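Local coordinates for molybdopterin biosynthesis Mog protein (Mycobacterium tuberculosis, PDB 2G4R), which probably acts in molybdenum cofactor biosynthesis, where MogA proteins bind molybdopterin and prepare it, by adenylylation, for metal insertion, at residues A[137-140]-A[141-144]; A[93-96]-A[97-101]; A[49-52]-A[53-57]. All blocks are in the same frame, centred on the assembly; numbering follows the deposited sequence.

Contact 1: residues A[137-140]-A[141-144]; sequences DGLG and VLAD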
loop_
_atom_site.group_PDB
_atom_site.type_symbol
_atom_site.label_atom_id
_atom_site.label_comp_id
_atom_site.label_asym_id
_atom_site.label_seq_id
_atom_site.Cartn_x
_atom_site.Cartn_y
_atom_site.Cartn_z
ATOM N N ASP A 137 16.689 -16.084 -10.597
ATOM C CA ASP A 137 16.769 -17.492 -11.062
ATOM C C ASP A 137 15.528 -17.909 -11.877
ATOM O O ASP A 137 15.631 -18.532 -12.932
ATOM C CB ASP A 137 16.911 -18.470 -9.882
ATOM C CG ASP A 137 18.321 -18.483 -9.233
ATOM O OD1 ASP A 137 19.310 -18.051 -9.869
ATOM O OD2 ASP A 137 18.421 -18.962 -8.043
ATOM N N GLY A 138 14.348 -17.585 -11.363
ATOM C CA GLY A 138 13.112 -17.909 -12.064
ATOM C C GLY A 138 12.942 -17.118 -13.372
ATOM O O GLY A 138 12.449 -17.666 -14.360
ATOM N N LEU A 139 13.359 -15.846 -13.402
ATOM C CA LEU A 139 13.332 -15.065 -14.669
ATOM C C LEU A 139 14.310 -15.671 -15.698
ATOM O O LEU A 139 14.045 -15.666 -16.887
ATOM C CB LEU A 139 13.631 -13.588 -14.417
ATOM C CG LEU A 139 12.634 -12.821 -13.567
ATOM C CD1 LEU A 139 13.222 -11.463 -13.201
ATOM C CD2 LEU A 139 11.309 -12.734 -14.298
ATOM N N GLY A 140 15.399 -16.258 -15.212
ATOM C CA GLY A 140 16.341 -16.956 -16.089
ATOM C C GLY A 140 15.707 -18.176 -16.750
ATOM O O GLY A 140 15.947 -18.483 -17.942
ATOM N N VAL A 141 14.881 -18.879 -16.001
ATOM C CA VAL A 141 14.136 -19.999 -16.534
ATOM C C VAL A 141 13.161 -19.491 -17.565
ATOM O O VAL A 141 13.110 -20.011 -18.670
ATOM C CB VAL A 141 13.383 -20.751 -15.436
ATOM C CG1 VAL A 141 12.367 -21.698 -16.037
ATOM C CG2 VAL A 141 14.330 -21.464 -14.605
ATOM N N LEU A 142 12.401 -18.443 -17.209
ATOM C CA LEU A 142 11.401 -17.875 -18.097
ATOM C C LEU A 142 12.017 -17.374 -19.398
ATOM O O LEU A 142 11.399 -17.478 -20.436
ATOM C CB LEU A 142 10.635 -16.717 -17.442
ATOM C CG LEU A 142 9.550 -15.993 -18.260
ATOM C CD1 LEU A 142 8.399 -16.932 -18.615
ATOM C CD2 LEU A 142 8.978 -14.803 -17.485
ATOM N N ALA A 143 13.235 -16.842 -19.336
ATOM C CA ALA A 143 13.885 -16.290 -20.520
ATOM C C ALA A 143 14.092 -17.346 -21.618
ATOM O O ALA A 143 14.040 -17.035 -22.780
ATOM C CB ALA A 143 15.234 -15.602 -20.159
ATOM N N ASP A 144 14.324 -18.582 -21.218
ATOM C CA ASP A 144 14.504 -19.702 -22.140
ATOM C C ASP A 144 13.237 -20.065 -22.941
ATOM O O ASP A 144 13.325 -20.767 -23.971
ATOM C CB ASP A 144 14.871 -20.960 -21.321
ATOM C CG ASP A 144 16.309 -20.965 -20.779
ATOM O OD1 ASP A 144 17.187 -20.224 -21.292
ATOM O OD2 ASP A 144 16.541 -21.783 -19.831
#
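Leu139 and Leu142 meet on the inner side of helix 132-143, near its C-terminal end, and the segments 137-140 and 141-144 are consecutive turns of that helix. Three backbone hydrogen bonds tie the turns together. Val141 N donates to Asp137 O at 3.2 Å and Leu142 N to Gly138 O at 3.0 Å; the second is the straighter of the two, 164° at the hydrogen. Ala143 N to Leu139 O is the shortest at 2.8 Å, yet its N-H is bent to 142°. Asp144 N bonds Val141 O, three residues back, at 3.2 Å.

The apolar contacts are loose between the segments and fuller toward the rest of the fold. Leu139 CD2 and Leu142 CD2 approach to 4.5 Å, and both side chains run on to Trp31 of helix 24-34 and to Ile67 of the sheet. Val141 sits on the flank that faces helix 93-102, where it touches Leu95, Ala98 and Ser102. Its CG1 stands anti to the backbone N (chi1 167°), which leaves CG2 beside that N, where it rests 3.6 Å from Asp137 O. Ala143 CB lies against Leu139 O at 3.5 Å and also reaches Trp31.

The charged groups lie at the two ends of the segments. Asp137 CB leaves the helix pointing away from the following turn, and its OD2 has Lys106 as a long, weak ion partner. The Asp144 carboxylate stands near Gly140 O, 3.8 Å from its CG.

Cohesion between these turns is therefore mostly main-chain. The leucines spend their apolar surface on the sheet and on helix 24-34, while the aspartates stay at the more open positions, as expected of an amphipathic helix packed on a sheet.

Contact 2: residues A[93-96]-A[97-101]; sequences PGLA and DAIRR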
loop_
_atom_site.group_PDB
_atom_site.type_symbol
_atom_site.label_atom_id
_atom_site.label_comp_id
_atom_site.label_asym_id
_atom_site.label_seq_id
_atom_site.Cartn_x
_atom_site.Cartn_y
_atom_site.Cartn_z
ATOM N N PRO A 93 2.387 -26.888 -15.471
ATOM C CA PRO A 93 3.163 -27.513 -14.352
ATOM C C PRO A 93 4.672 -27.528 -14.579
ATOM O O PRO A 93 5.451 -27.288 -13.638
ATOM C CB PRO A 93 2.626 -28.953 -14.290
ATOM C CG PRO A 93 1.986 -29.187 -15.624
ATOM C CD PRO A 93 1.457 -27.861 -16.080
ATOM N N GLY A 94 5.098 -27.783 -15.802
ATOM C CA GLY A 94 6.535 -27.883 -16.058
ATOM C C GLY A 94 7.283 -26.575 -15.794
ATOM O O GLY A 94 8.433 -26.580 -15.356
ATOM N N LEU A 95 6.629 -25.452 -16.061
ATOM C CA LEU A 95 7.265 -24.156 -15.904
ATOM C C LEU A 95 7.412 -23.827 -14.416
ATOM O O LEU A 95 8.501 -23.407 -14.002
ATOM C CB LEU A 95 6.429 -23.069 -16.563
ATOM C CG LEU A 95 7.018 -21.646 -16.605
ATOM C CD1 LEU A 95 8.465 -21.667 -17.023
ATOM C CD2 LEU A 95 6.183 -20.760 -17.563
ATOM N N ALA A 96 6.344 -24.029 -13.632
ATOM C CA ALA A 96 6.380 -23.849 -12.178
ATOM C C ALA A 96 7.455 -24.757 -11.519
ATOM O O ALA A 96 8.241 -24.275 -10.726
ATOM C CB ALA A 96 5.026 -24.094 -11.557
ATOM N N ASP A 97 7.515 -26.026 -11.928
ATOM C CA ASP A 97 8.512 -26.998 -11.432
ATOM C C ASP A 97 9.936 -26.497 -11.769
ATOM O O ASP A 97 10.778 -26.445 -10.911
ATOM C CB ASP A 97 8.256 -28.407 -12.028
ATOM C CG ASP A 97 6.902 -29.059 -11.562
ATOM O OD1 ASP A 97 6.126 -28.475 -10.756
ATOM O OD2 ASP A 97 6.641 -30.200 -12.013
ATOM N N ALA A 98 10.166 -26.081 -13.012
ATOM C CA ALA A 98 11.505 -25.628 -13.450
ATOM C C ALA A 98 11.912 -24.384 -12.657
ATOM O O ALA A 98 13.059 -24.266 -12.296
ATOM C CB ALA A 98 11.542 -25.341 -14.951
ATOM N N ILE A 99 10.985 -23.443 -12.463
ATOM C CA ILE A 99 11.232 -22.273 -11.589
ATOM C C ILE A 99 11.635 -22.694 -10.162
ATOM O O ILE A 99 12.602 -22.146 -9.622
ATOM C CB ILE A 99 10.048 -21.286 -11.590
ATOM C CG1 ILE A 99 9.917 -20.597 -12.977
ATOM C CG2 ILE A 99 10.204 -20.189 -10.482
ATOM C CD1 ILE A 99 8.535 -19.928 -13.203
ATOM N N ARG A 100 10.929 -23.668 -9.565
ATOM C CA ARG A 100 11.361 -24.251 -8.273
ATOM C C ARG A 100 12.736 -24.833 -8.345
ATOM O O ARG A 100 13.597 -24.541 -7.488
ATOM C CB ARG A 100 10.404 -25.315 -7.730
ATOM C CG ARG A 100 9.238 -24.744 -6.946
ATOM C CD ARG A 100 8.388 -25.911 -6.360
ATOM N NE ARG A 100 7.541 -26.448 -7.389
ATOM C CZ ARG A 100 6.375 -25.904 -7.764
ATOM N NH1 ARG A 100 5.706 -26.490 -8.731
ATOM N NH2 ARG A 100 5.867 -24.789 -7.200
ATOM N N ARG A 101 12.997 -25.624 -9.366
ATOM C CA ARG A 101 14.314 -26.290 -9.443
ATOM C C ARG A 101 15.458 -25.330 -9.734
ATOM O O ARG A 101 16.593 -25.672 -9.492
ATOM C CB ARG A 101 14.335 -27.343 -10.525
ATOM C CG ARG A 101 13.697 -28.625 -10.116
ATOM C CD ARG A 101 13.733 -29.617 -11.240
ATOM N NE ARG A 101 12.473 -29.630 -12.000
ATOM C CZ ARG A 101 12.329 -29.265 -13.274
ATOM N NH1 ARG A 101 13.356 -28.873 -14.020
ATOM N NH2 ARG A 101 11.140 -29.335 -13.826
HETATM O O HOH W 1 9.504 -28.936 -15.800
#
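Arg100 folds back over Ala96 one turn earlier in helix 93-102, laying its guanidinium flat above the peptide: Ala96 O sits under the centre of one face, 3.8 Å from the plane. A bend at chi3 (-79°) turns the chain back along the helix, and NH1 comes 3.8 Å from Ala96 CB. At the guanidinium edge, nearly in its plane, Asp97 OD1 accepts from NH1 at 2.9 Å through its anti lone pair, making a salt bridge with an N-H angle of 147°. NH2 is taken up by the carbonyls of Ser113 and Gly115, and so the group is pinned from two directions. Asp97 OD1 also bonds a Tris molecule, probably from the crystallisation liquor.

Arg101 treats the preceding turn differently. Its guanidinium lies with one face near Asp97 O and Ala98 CA, and NH2 reaches Gly94 through water 1, which accepts from Arg101 NH2 at 2.6 Å and donates to Gly94 O at the same length.

On the inner side Leu95 and Ile99 cross obliquely, Leu95 CG meeting Ile99 CD1 at 4.1 Å. With its CG1 beside the backbone N (chi1 -68°), Ile99 also brings that atom over Leu95 O. Both side chains continue onto Cys117 and Ile126 of the sheet and onto Val141.

Beneath the side chains run four i to i+4 backbone bonds, from Asp97 N to Pro93 O through Arg100 N to Ala96 O. The Ala96 carbonyl thus accepts from Arg100 N while the guanidinium of the same residue covers it. That stacked charge probably polarises the carbonyl further, and the Asp97 carboxylate would partly offset it; the helix joins an apolar inner side to a polar outer side, where Arg100 is held by Asp97 and two carbonyls and Arg101 is linked to Gly94 through a water.

Contact 3: residues A[49-52]-A[53-57]; sequences NPVG and EALHD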
loop_
_atom_site.group_PDB
_atom_site.type_symbol
_atom_site.label_atom_id
_atom_site.label_comp_id
_atom_site.label_asym_id
_atom_site.label_seq_id
_atom_site.Cartn_x
_atom_site.Cartn_y
_atom_site.Cartn_z
ATOM N N ASN A 49 -7.269 -11.022 -1.050
ATOM C CA ASN A 49 -8.156 -10.507 -2.064
ATOM C C ASN A 49 -7.498 -9.522 -3.028
ATOM O O ASN A 49 -7.798 -9.571 -4.231
ATOM C CB ASN A 49 -9.447 -9.947 -1.455
ATOM C CG ASN A 49 -10.437 -11.062 -0.976
ATOM O OD1 ASN A 49 -10.420 -12.211 -1.441
ATOM N ND2 ASN A 49 -11.314 -10.684 -0.048
ATOM N N PRO A 50 -6.644 -8.602 -2.525
ATOM C CA PRO A 50 -5.947 -7.631 -3.412
ATOM C C PRO A 50 -5.144 -8.303 -4.527
ATOM O O PRO A 50 -4.998 -7.701 -5.603
ATOM C CB PRO A 50 -5.029 -6.878 -2.444
ATOM C CG PRO A 50 -5.784 -6.984 -1.133
ATOM C CD PRO A 50 -6.324 -8.344 -1.107
ATOM N N VAL A 51 -4.709 -9.551 -4.300
ATOM C CA VAL A 51 -4.047 -10.374 -5.349
ATOM C C VAL A 51 -5.033 -10.762 -6.464
ATOM O O VAL A 51 -4.782 -10.531 -7.673
ATOM C CB VAL A 51 -3.385 -11.660 -4.807
ATOM C CG1 VAL A 51 -2.674 -12.416 -5.994
ATOM C CG2 VAL A 51 -2.426 -11.328 -3.662
ATOM N N GLY A 52 -6.156 -11.366 -6.058
ATOM C CA GLY A 52 -7.254 -11.618 -7.018
ATOM C C GLY A 52 -7.651 -10.376 -7.831
ATOM O O GLY A 52 -7.799 -10.413 -9.066
ATOM N N GLU A 53 -7.849 -9.278 -7.123
ATOM C CA GLU A 53 -8.232 -8.006 -7.738
ATOM C C GLU A 53 -7.203 -7.558 -8.753
ATOM O O GLU A 53 -7.569 -7.228 -9.881
ATOM C CB GLU A 53 -8.416 -6.904 -6.671
ATOM C CG GLU A 53 -8.765 -5.546 -7.263
ATOM C CD GLU A 53 -8.910 -4.442 -6.215
ATOM O OE1 GLU A 53 -8.274 -4.531 -5.103
ATOM O OE2 GLU A 53 -9.667 -3.493 -6.528
ATOM N N ALA A 54 -5.917 -7.553 -8.381
ATOM C CA ALA A 54 -4.860 -7.168 -9.344
ATOM C C ALA A 54 -4.769 -8.102 -10.606
ATOM O O ALA A 54 -4.639 -7.650 -11.750
ATOM C CB ALA A 54 -3.547 -7.108 -8.650
ATOM N N LEU A 55 -4.922 -9.395 -10.401
ATOM C CA LEU A 55 -4.816 -10.340 -11.496
ATOM C C LEU A 55 -6.006 -10.216 -12.439
ATOM O O LEU A 55 -5.838 -10.182 -13.654
ATOM C CB LEU A 55 -4.666 -11.757 -10.977
ATOM C CG LEU A 55 -3.365 -12.087 -10.224
ATOM C CD1 LEU A 55 -3.381 -13.551 -9.843
ATOM C CD2 LEU A 55 -2.154 -11.780 -11.004
ATOM N N HIS A 56 -7.203 -10.166 -11.892
ATOM C CA HIS A 56 -8.402 -10.036 -12.742
ATOM C C HIS A 56 -8.301 -8.765 -13.570
ATOM O O HIS A 56 -8.536 -8.772 -14.765
ATOM C CB HIS A 56 -9.671 -10.052 -11.905
ATOM C CG HIS A 56 -10.134 -11.432 -11.531
ATOM N ND1 HIS A 56 -10.589 -12.348 -12.453
ATOM C CD2 HIS A 56 -10.219 -12.043 -10.326
ATOM C CE1 HIS A 56 -10.950 -13.456 -11.833
ATOM N NE2 HIS A 56 -10.736 -13.294 -10.542
ATOM N N ASP A 57 -7.907 -7.673 -12.929
ATOM C CA ASP A 57 -7.745 -6.423 -13.590
ATOM C C ASP A 57 -6.714 -6.519 -14.705
ATOM O O ASP A 57 -6.881 -5.914 -15.764
ATOM C CB ASP A 57 -7.348 -5.345 -12.588
ATOM C CG ASP A 57 -8.529 -4.890 -11.701
ATOM O OD1 ASP A 57 -9.685 -5.371 -11.889
ATOM O OD2 ASP A 57 -8.292 -4.045 -10.804
HETATM O O HOH W 2 -5.339 -4.962 -5.607
#
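The first turns of helix 49-60, which packs beside strand 65-69 of the central sheet, bring Val51 and Leu55 together on their buried side. The two side chains run alongside each other in the same direction, Val51 CG1 being 4.1 Å from Leu55 CD1. Leu55 sets its CG beside the backbone N (chi1 -67°), which brings CG to 3.3 Å from Val51 O. Beyond the pair, Leu55 reaches Ile66 and Thr68 of the strand, and Thr84 of helix 80-87.

Four i to i+4 backbone bonds join the turns, from Glu53 N on Asn49 O to His56 N on Gly52 O, both 2.9 Å and 170° at the hydrogen. Pro50 O has two partners: Ala54 N at 2.9 Å, and water 2 at 2.8 Å. The same water donates to Glu53 OE1 at 3.0 Å, linking the extended glutamate to the preceding turn. His56 leans back, its CD2 3.2 Å from Gly52 O in an oblique approach, and touches Val87.

A proline in the first turn, an aliphatic pair facing the sheet and polar residues on the outer side, one of them water-linked, fit an amphipathic helix flanking an alpha/beta sheet.

Contacts 1 and 2 belong to neighbouring helices, 132-143 and 93-102, and touch directly: Val141 CG1 comes 4.0 Å from Leu95 CD1, and Gly138, lacking a side chain, lets its CA approach Ile99 CG2. Contact 3 lies on the other side of the chain's centre, about 23 to 24 Å from the others between centres, with the sheet between. All three are partly buried, each with an inward aliphatic pair. Their outer sides differ. Contact 2 alone carries a salt bridge between its side chains; it shares with contact 3 a water joining a carbonyl to a charged side chain, while contact 1 depends chiefly on main-chain bonds.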